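Local coordinates for DUF3856 domain-containing protein (Chlorobium tepidum, PDB 2HR2) that is of unknown function but folds as a TPR-like alpha-alpha superhelix, and so may serve in protein-protein recognition, at residues K99-L110 / E124-R135. Sequence-based numbering, arbitrary orientation.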
ATOM      1  N   LYS A  99       8.613   2.975  -2.515  1.00 60.79           N
ATOM      2  CA  LYS A  99       8.452   2.062  -1.382  1.00 60.92           C
ATOM      3  C   LYS A  99       6.980   1.692  -1.190  1.00 60.87           C
ATOM      4  O   LYS A  99       6.657   0.544  -0.880  1.00 61.31           O
ATOM      5  CB  LYS A  99       9.026   2.674  -0.100  1.00 60.22           C
ATOM      6  CG  LYS A  99      10.532   2.869  -0.162  1.00 62.11           C
ATOM      7  CD  LYS A  99      11.123   3.341   1.151  1.00 62.90           C
ATOM      8  CE  LYS A  99      10.722   4.757   1.520  1.00 65.01           C
ATOM      9  NZ  LYS A  99      11.359   5.146   2.816  1.00 67.49           N
ATOM     10  N   LEU A 100       6.092   2.663  -1.380  1.00 61.11           N
ATOM     11  CA  LEU A 100       4.655   2.408  -1.280  1.00 61.14           C
ATOM     12  C   LEU A 100       4.130   1.642  -2.502  1.00 60.63           C
ATOM     13  O   LEU A 100       3.163   0.897  -2.383  1.00 60.41           O
ATOM     14  CB  LEU A 100       3.875   3.709  -1.060  1.00 61.42           C
ATOM     15  CG  LEU A 100       4.114   4.409   0.285  1.00 61.97           C
ATOM     16  CD1 LEU A 100       3.406   5.755   0.346  1.00 62.89           C
ATOM     17  CD2 LEU A 100       3.672   3.529   1.452  1.00 63.39           C
ATOM     18  N   TRP A 101       4.756   1.829  -3.664  1.00 60.26           N
ATOM     19  CA  TRP A 101       4.371   1.099  -4.873  1.00 60.17           C
ATOM     20  C   TRP A 101       4.614  -0.388  -4.601  1.00 60.69           C
ATOM     21  O   TRP A 101       3.711  -1.208  -4.758  1.00 60.36           O
ATOM     22  CB  TRP A 101       5.221   1.536  -6.069  1.00 59.81           C
ATOM     23  CG  TRP A 101       4.743   1.074  -7.431  1.00 59.18           C
ATOM     24  CD1 TRP A 101       3.824   0.098  -7.711  1.00 59.09           C
ATOM     25  CD2 TRP A 101       5.263   1.501  -8.696  1.00 58.80           C
ATOM     26  NE1 TRP A 101       3.692  -0.052  -9.071  1.00 59.42           N
ATOM     27  CE2 TRP A 101       4.573   0.787  -9.697  1.00 58.03           C
ATOM     28  CE3 TRP A 101       6.229   2.440  -9.080  1.00 59.69           C
ATOM     29  CZ2 TRP A 101       4.817   0.977 -11.050  1.00 58.11           C
ATOM     30  CZ3 TRP A 101       6.469   2.630 -10.428  1.00 59.23           C
ATOM     31  CH2 TRP A 101       5.766   1.901 -11.397  1.00 59.65           C
ATOM     32  N   ILE A 102       5.838  -0.713  -4.180  1.00 60.82           N
ATOM     33  CA  ILE A 102       6.232  -2.089  -3.880  1.00 60.58           C
ATOM     34  C   ILE A 102       5.308  -2.691  -2.822  1.00 60.80           C
ATOM     35  O   ILE A 102       4.886  -3.842  -2.944  1.00 61.34           O
ATOM     36  CB  ILE A 102       7.721  -2.172  -3.428  1.00 60.36           C
ATOM     37  CG1 ILE A 102       8.650  -1.829  -4.598  1.00 60.61           C
ATOM     38  CG2 ILE A 102       8.062  -3.582  -2.912  1.00 60.59           C
ATOM     39  CD1 ILE A 102      10.112  -1.721  -4.234  1.00 60.54           C
ATOM     40  N   SER A 103       4.994  -1.904  -1.800  1.00 60.63           N
ATOM     41  CA  SER A 103       4.085  -2.329  -0.740  1.00 60.43           C
ATOM     42  C   SER A 103       2.719  -2.744  -1.295  1.00 60.34           C
ATOM     43  O   SER A 103       2.175  -3.777  -0.909  1.00 60.37           O
ATOM     44  CB  SER A 103       3.910  -1.192   0.276  1.00 59.75           C
ATOM     45  OG  SER A 103       2.901  -1.487   1.229  1.00 61.47           O
ATOM     46  N   ALA A 104       2.171  -1.931  -2.193  1.00 60.50           N
ATOM     47  CA  ALA A 104       0.868  -2.208  -2.797  1.00 60.70           C
ATOM     48  C   ALA A 104       0.869  -3.489  -3.628  1.00 60.73           C
ATOM     49  O   ALA A 104      -0.106  -4.239  -3.614  1.00 60.87           O
ATOM     50  CB  ALA A 104       0.423  -1.031  -3.646  1.00 60.81           C
ATOM     51  N   VAL A 105       1.959  -3.731  -4.350  1.00 60.50           N
ATOM     52  CA  VAL A 105       2.096  -4.937  -5.168  1.00 60.38           C
ATOM     53  C   VAL A 105       2.174  -6.159  -4.249  1.00 60.39           C
ATOM     54  O   VAL A 105       1.576  -7.196  -4.534  1.00 60.06           O
ATOM     55  CB  VAL A 105       3.337  -4.848  -6.100  1.00 59.98           C
ATOM     56  CG1 VAL A 105       3.546  -6.126  -6.892  1.00 60.64           C
ATOM     57  CG2 VAL A 105       3.193  -3.691  -7.064  1.00 59.13           C
ATOM     58  N   TYR A 106       2.904  -6.018  -3.145  1.00 60.29           N
ATOM     59  CA  TYR A 106       3.047  -7.079  -2.159  1.00 60.26           C
ATOM     60  C   TYR A 106       1.711  -7.375  -1.494  1.00 60.47           C
ATOM     61  O   TYR A 106       1.341  -8.537  -1.353  1.00 60.92           O
ATOM     62  CB  TYR A 106       4.096  -6.676  -1.131  1.00 60.10           C
ATOM     63  CG  TYR A 106       4.384  -7.715  -0.076  1.00 60.26           C
ATOM     64  CD1 TYR A 106       4.979  -8.927  -0.413  1.00 60.84           C
ATOM     65  CD2 TYR A 106       4.109  -7.467   1.263  1.00 57.85           C
ATOM     66  CE1 TYR A 106       5.265  -9.876   0.554  1.00 59.95           C
ATOM     67  CE2 TYR A 106       4.386  -8.406   2.228  1.00 59.53           C
ATOM     68  CZ  TYR A 106       4.966  -9.608   1.872  1.00 59.43           C
ATOM     69  OH  TYR A 106       5.252 -10.537   2.847  1.00 58.78           O
ATOM     70  N   SER A 107       0.986  -6.329  -1.102  1.00 60.42           N
ATOM     71  CA  SER A 107      -0.344  -6.491  -0.512  1.00 60.54           C
ATOM     72  C   SER A 107      -1.284  -7.225  -1.472  1.00 60.42           C
ATOM     73  O   SER A 107      -2.060  -8.085  -1.053  1.00 60.27           O
ATOM     74  CB  SER A 107      -0.954  -5.129  -0.149  1.00 60.56           C
ATOM     75  OG  SER A 107      -0.248  -4.479   0.895  1.00 60.36           O
ATOM     76  N   ARG A 108      -1.211  -6.879  -2.757  1.00 60.44           N
ATOM     77  CA  ARG A 108      -2.042  -7.514  -3.764  1.00 60.46           C
ATOM     78  C   ARG A 108      -1.732  -8.999  -3.867  1.00 60.70           C
ATOM     79  O   ARG A 108      -2.645  -9.815  -3.989  1.00 60.59           O
ATOM     80  CB  ARG A 108      -1.856  -6.849  -5.126  1.00 60.85           C
ATOM     81  CG  ARG A 108      -2.772  -7.424  -6.192  1.00 60.07           C
ATOM     82  CD  ARG A 108      -2.876  -6.531  -7.403  1.00 60.45           C
ATOM     83  NE  ARG A 108      -4.003  -6.950  -8.233  1.00 60.23           N
ATOM     84  CZ  ARG A 108      -3.956  -7.897  -9.161  1.00 58.64           C
ATOM     85  NH1 ARG A 108      -2.843  -8.573  -9.410  1.00 62.10           N
ATOM     86  NH2 ARG A 108      -5.053  -8.179  -9.838  1.00 62.03           N
ATOM     87  N   ALA A 109      -0.446  -9.342  -3.824  1.00 60.77           N
ATOM     88  CA  ALA A 109      -0.029 -10.739  -3.881  1.00 60.77           C
ATOM     89  C   ALA A 109      -0.569 -11.509  -2.675  1.00 60.64           C
ATOM     90  O   ALA A 109      -1.126 -12.594  -2.835  1.00 60.55           O
ATOM     91  CB  ALA A 109       1.481 -10.839  -3.939  1.00 61.17           C
ATOM     92  N   LEU A 110      -0.416 -10.936  -1.478  1.00 60.26           N
ATOM     93  CA  LEU A 110      -0.919 -11.559  -0.251  1.00 60.16           C
ATOM     94  C   LEU A 110      -2.434 -11.717  -0.278  1.00 60.37           C
ATOM     95  O   LEU A 110      -2.957 -12.723   0.192  1.00 60.41           O
ATOM     96  CB  LEU A 110      -0.542 -10.743   0.987  1.00 59.64           C
ATOM     97  CG  LEU A 110       0.927 -10.590   1.385  1.00 60.52           C
ATOM     98  CD1 LEU A 110       1.046  -9.648   2.583  1.00 57.10           C
ATOM     99  CD2 LEU A 110       1.569 -11.939   1.684  1.00 59.97           C
ATOM    100  N   GLU A 124       2.585 -11.935  -9.209  1.00 60.58           N
ATOM    101  CA  GLU A 124       2.714 -10.721  -8.391  1.00 60.93           C
ATOM    102  C   GLU A 124       3.864 -10.837  -7.401  1.00 60.82           C
ATOM    103  O   GLU A 124       4.568  -9.857  -7.174  1.00 60.76           O
ATOM    104  CB  GLU A 124       1.412 -10.376  -7.672  1.00 60.98           C
ATOM    105  CG  GLU A 124       0.374  -9.763  -8.596  1.00 64.81           C
ATOM    106  CD  GLU A 124       0.660  -8.300  -8.953  1.00 67.68           C
ATOM    107  OE1 GLU A 124       0.889  -7.495  -8.031  1.00 72.13           O
ATOM    108  OE2 GLU A 124       0.608  -7.940 -10.146  1.00 69.01           O
ATOM    109  N   PHE A 125       4.050 -12.020  -6.806  1.00 60.72           N
ATOM    110  CA  PHE A 125       5.192 -12.240  -5.905  1.00 60.62           C
ATOM    111  C   PHE A 125       6.512 -12.112  -6.665  1.00 60.68           C
ATOM    112  O   PHE A 125       7.485 -11.596  -6.123  1.00 61.02           O
ATOM    113  CB  PHE A 125       5.139 -13.600  -5.203  1.00 60.24           C
ATOM    114  CG  PHE A 125       4.176 -13.661  -4.051  1.00 58.66           C
ATOM    115  CD1 PHE A 125       4.400 -12.913  -2.907  1.00 57.84           C
ATOM    116  CD2 PHE A 125       3.076 -14.503  -4.087  1.00 59.22           C
ATOM    117  CE1 PHE A 125       3.529 -12.975  -1.828  1.00 59.02           C
ATOM    118  CE2 PHE A 125       2.202 -14.576  -3.007  1.00 59.59           C
ATOM    119  CZ  PHE A 125       2.430 -13.808  -1.878  1.00 58.90           C
ATOM    120  N   LYS A 126       6.541 -12.590  -7.909  1.00 60.26           N
ATOM    121  CA  LYS A 126       7.724 -12.456  -8.758  1.00 60.35           C
ATOM    122  C   LYS A 126       7.987 -10.971  -9.030  1.00 60.50           C
ATOM    123  O   LYS A 126       9.134 -10.529  -9.003  1.00 60.69           O
ATOM    124  CB  LYS A 126       7.545 -13.211 -10.084  1.00 59.90           C
ATOM    125  CG  LYS A 126       8.818 -13.340 -10.931  1.00 60.45           C
ATOM    126  CD  LYS A 126       8.569 -14.058 -12.274  1.00 60.24           C
ATOM    127  N   LYS A 127       6.918 -10.211  -9.280  1.00 60.53           N
ATOM    128  CA  LYS A 127       7.008  -8.774  -9.562  1.00 60.75           C
ATOM    129  C   LYS A 127       7.587  -8.007  -8.372  1.00 60.60           C
ATOM    130  O   LYS A 127       8.327  -7.044  -8.564  1.00 60.15           O
ATOM    131  CB  LYS A 127       5.618  -8.223  -9.944  1.00 61.12           C
ATOM    132  CG  LYS A 127       5.548  -6.746 -10.358  1.00 62.28           C
ATOM    133  CD  LYS A 127       6.183  -6.465 -11.719  1.00 66.48           C
ATOM    134  CE  LYS A 127       6.096  -4.973 -12.068  1.00 66.19           C
ATOM    135  NZ  LYS A 127       6.708  -4.645 -13.387  1.00 64.39           N
ATOM    136  N   VAL A 128       7.246  -8.430  -7.153  1.00 60.49           N
ATOM    137  CA  VAL A 128       7.773  -7.794  -5.946  1.00 60.51           C
ATOM    138  C   VAL A 128       9.294  -7.930  -5.919  1.00 60.35           C
ATOM    139  O   VAL A 128      10.001  -6.951  -5.683  1.00 60.09           O
ATOM    140  CB  VAL A 128       7.163  -8.380  -4.641  1.00 60.51           C
ATOM    141  CG1 VAL A 128       7.879  -7.841  -3.412  1.00 61.91           C
ATOM    142  CG2 VAL A 128       5.683  -8.054  -4.539  1.00 61.16           C
ATOM    143  N   VAL A 129       9.789  -9.135  -6.184  1.00 60.32           N
ATOM    144  CA  VAL A 129      11.228  -9.385  -6.186  1.00 60.13           C
ATOM    145  C   VAL A 129      11.909  -8.584  -7.295  1.00 60.26           C
ATOM    146  O   VAL A 129      12.950  -7.980  -7.066  1.00 60.60           O
ATOM    147  CB  VAL A 129      11.562 -10.888  -6.333  1.00 60.18           C
ATOM    148  CG1 VAL A 129      13.077 -11.103  -6.405  1.00 59.05           C
ATOM    149  CG2 VAL A 129      10.970 -11.688  -5.172  1.00 60.22           C
ATOM    150  N   GLU A 130      11.312  -8.572  -8.486  1.00 60.53           N
ATOM    151  CA  GLU A 130      11.868  -7.831  -9.620  1.00 61.01           C
ATOM    152  C   GLU A 130      11.977  -6.329  -9.337  1.00 60.29           C
ATOM    153  O   GLU A 130      12.980  -5.702  -9.672  1.00 59.78           O
ATOM    154  CB  GLU A 130      11.056  -8.094 -10.897  1.00 60.73           C
ATOM    155  CG  GLU A 130      11.265  -9.503 -11.472  1.00 62.91           C
ATOM    156  CD  GLU A 130      10.390  -9.803 -12.689  1.00 63.72           C
ATOM    157  OE1 GLU A 130       9.200  -9.414 -12.694  1.00 70.79           O
ATOM    158  OE2 GLU A 130      10.886 -10.453 -13.637  1.00 68.50           O
HETATM  159  N   MSE A 131      10.958  -5.762  -8.699  1.00 60.37           N
HETATM  160  CA  MSE A 131      10.964  -4.332  -8.366  1.00 60.38           C
HETATM  161  C   MSE A 131      12.007  -3.977  -7.313  1.00 60.53           C
HETATM  162  O   MSE A 131      12.622  -2.917  -7.385  1.00 60.96           O
HETATM  163  CB  MSE A 131       9.581  -3.871  -7.912  1.00 60.17           C
HETATM  164  CG  MSE A 131       8.564  -3.863  -9.038  1.00 60.51           C
HETATM  165 SE   MSE A 131       6.754  -3.591  -8.419  0.75 58.89          SE
HETATM  166  CE  MSE A 131       6.891  -1.756  -7.791  1.00 63.18           C
ATOM    167  N   ILE A 132      12.198  -4.860  -6.338  1.00 60.50           N
ATOM    168  CA  ILE A 132      13.206  -4.651  -5.299  1.00 60.38           C
ATOM    169  C   ILE A 132      14.603  -4.622  -5.932  1.00 60.66           C
ATOM    170  O   ILE A 132      15.442  -3.798  -5.551  1.00 60.74           O
ATOM    171  CB  ILE A 132      13.116  -5.729  -4.193  1.00 59.88           C
ATOM    172  CG1 ILE A 132      11.836  -5.531  -3.384  1.00 59.64           C
ATOM    173  CG2 ILE A 132      14.317  -5.652  -3.247  1.00 60.71           C
ATOM    174  CD1 ILE A 132      11.494  -6.684  -2.473  1.00 61.30           C
ATOM    175  N   GLU A 133      14.851  -5.517  -6.886  1.00 60.67           N
ATOM    176  CA  GLU A 133      16.131  -5.533  -7.594  1.00 61.09           C
ATOM    177  C   GLU A 133      16.315  -4.250  -8.385  1.00 61.13           C
ATOM    178  O   GLU A 133      17.353  -3.599  -8.301  1.00 61.58           O
ATOM    179  CB  GLU A 133      16.209  -6.679  -8.594  1.00 61.27           C
ATOM    180  CG  GLU A 133      16.282  -8.049  -8.006  1.00 62.12           C
ATOM    181  CD  GLU A 133      16.246  -9.094  -9.087  1.00 63.65           C
ATOM    182  OE1 GLU A 133      15.332  -9.942  -9.048  1.00 68.28           O
ATOM    183  OE2 GLU A 133      17.093  -9.037 -10.006  1.00 64.80           O
ATOM    184  N   GLU A 134      15.286  -3.911  -9.157  1.00 61.31           N
ATOM    185  CA  GLU A 134      15.290  -2.749 -10.038  1.00 62.06           C
ATOM    186  C   GLU A 134      15.486  -1.435  -9.291  1.00 60.86           C
ATOM    187  O   GLU A 134      16.192  -0.552  -9.763  1.00 60.80           O
ATOM    188  CB  GLU A 134      13.964  -2.707 -10.809  1.00 62.36           C
ATOM    189  CG  GLU A 134      13.983  -1.859 -12.073  1.00 66.11           C
ATOM    190  CD  GLU A 134      12.657  -1.889 -12.832  1.00 66.01           C
ATOM    191  OE1 GLU A 134      11.619  -2.273 -12.244  1.00 71.47           O
ATOM    192  OE2 GLU A 134      12.656  -1.521 -14.027  1.00 73.27           O
ATOM    193  N   ARG A 135      14.867  -1.315  -8.123  1.00 60.73           N
ATOM    194  CA  ARG A 135      14.943  -0.087  -7.347  1.00 60.98           C
ATOM    195  C   ARG A 135      16.341   0.201  -6.799  1.00 61.03           C
ATOM    196  O   ARG A 135      16.924  -0.625  -6.092  1.00 61.40           O
ATOM    197  CB  ARG A 135      13.919  -0.118  -6.203  1.00 61.05           C
ATOM    198  CG  ARG A 135      13.803   1.202  -5.443  1.00 61.78           C
ATOM    199  CD  ARG A 135      12.642   1.222  -4.455  1.00 62.01           C
ATOM    200  NE  ARG A 135      12.414   2.581  -3.955  1.00 64.83           N
ATOM    201  CZ  ARG A 135      13.138   3.182  -3.014  1.00 65.55           C
ATOM    202  NH1 ARG A 135      14.143   2.564  -2.424  1.00 70.46           N
ATOM    203  NH2 ARG A 135      12.854   4.420  -2.653  1.00 67.11           N
TER
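Arg108 NH1 and Glu124 OE2 lie 3.6 Å apart, a long salt bridge with the guanidinium and carboxylate planes turned 80° from each other; Arg108 NE pairs with Asp81 on helix 73-90. With CG anti to the carbonyl carbon, Glu124 sets CG at the in-plane edge of the guanidinium, and a bend at chi2 then turns the carboxylate. Val105, packed as a knob among Glu124, Lys127, Val128 and Met131, brings CG1 to 3.7 Å from Val128 CG2. The axes of helices 99-110 and 124-134 approach to 8.7 Å at 159°, the antiparallel helical hairpin from which TPR-like superhelices are built. Near one end, selenomethionine Met131 bends at chi3 (67°) and sets CE over a face of Trp101, 3.5 Å from the five-membered-ring centroid, a CH-pi contact; CE also meets Ile102 CG1 at 3.6 Å. Toward the other end, Ala109 CB stands 3.6 Å from the Phe125 ring centroid, almost on the ring normal, while Leu110 CD2 approaches Phe125 CZ at 4.1 Å. A serine in place of Phe125 would probably leave Ala109 CB without its aromatic cover and open a gap toward Ala149 of helix 142-157. Arg135, hydrogen-bonded through NH2 to Gln95 O, receives Lys99 CG over one guanidinium face.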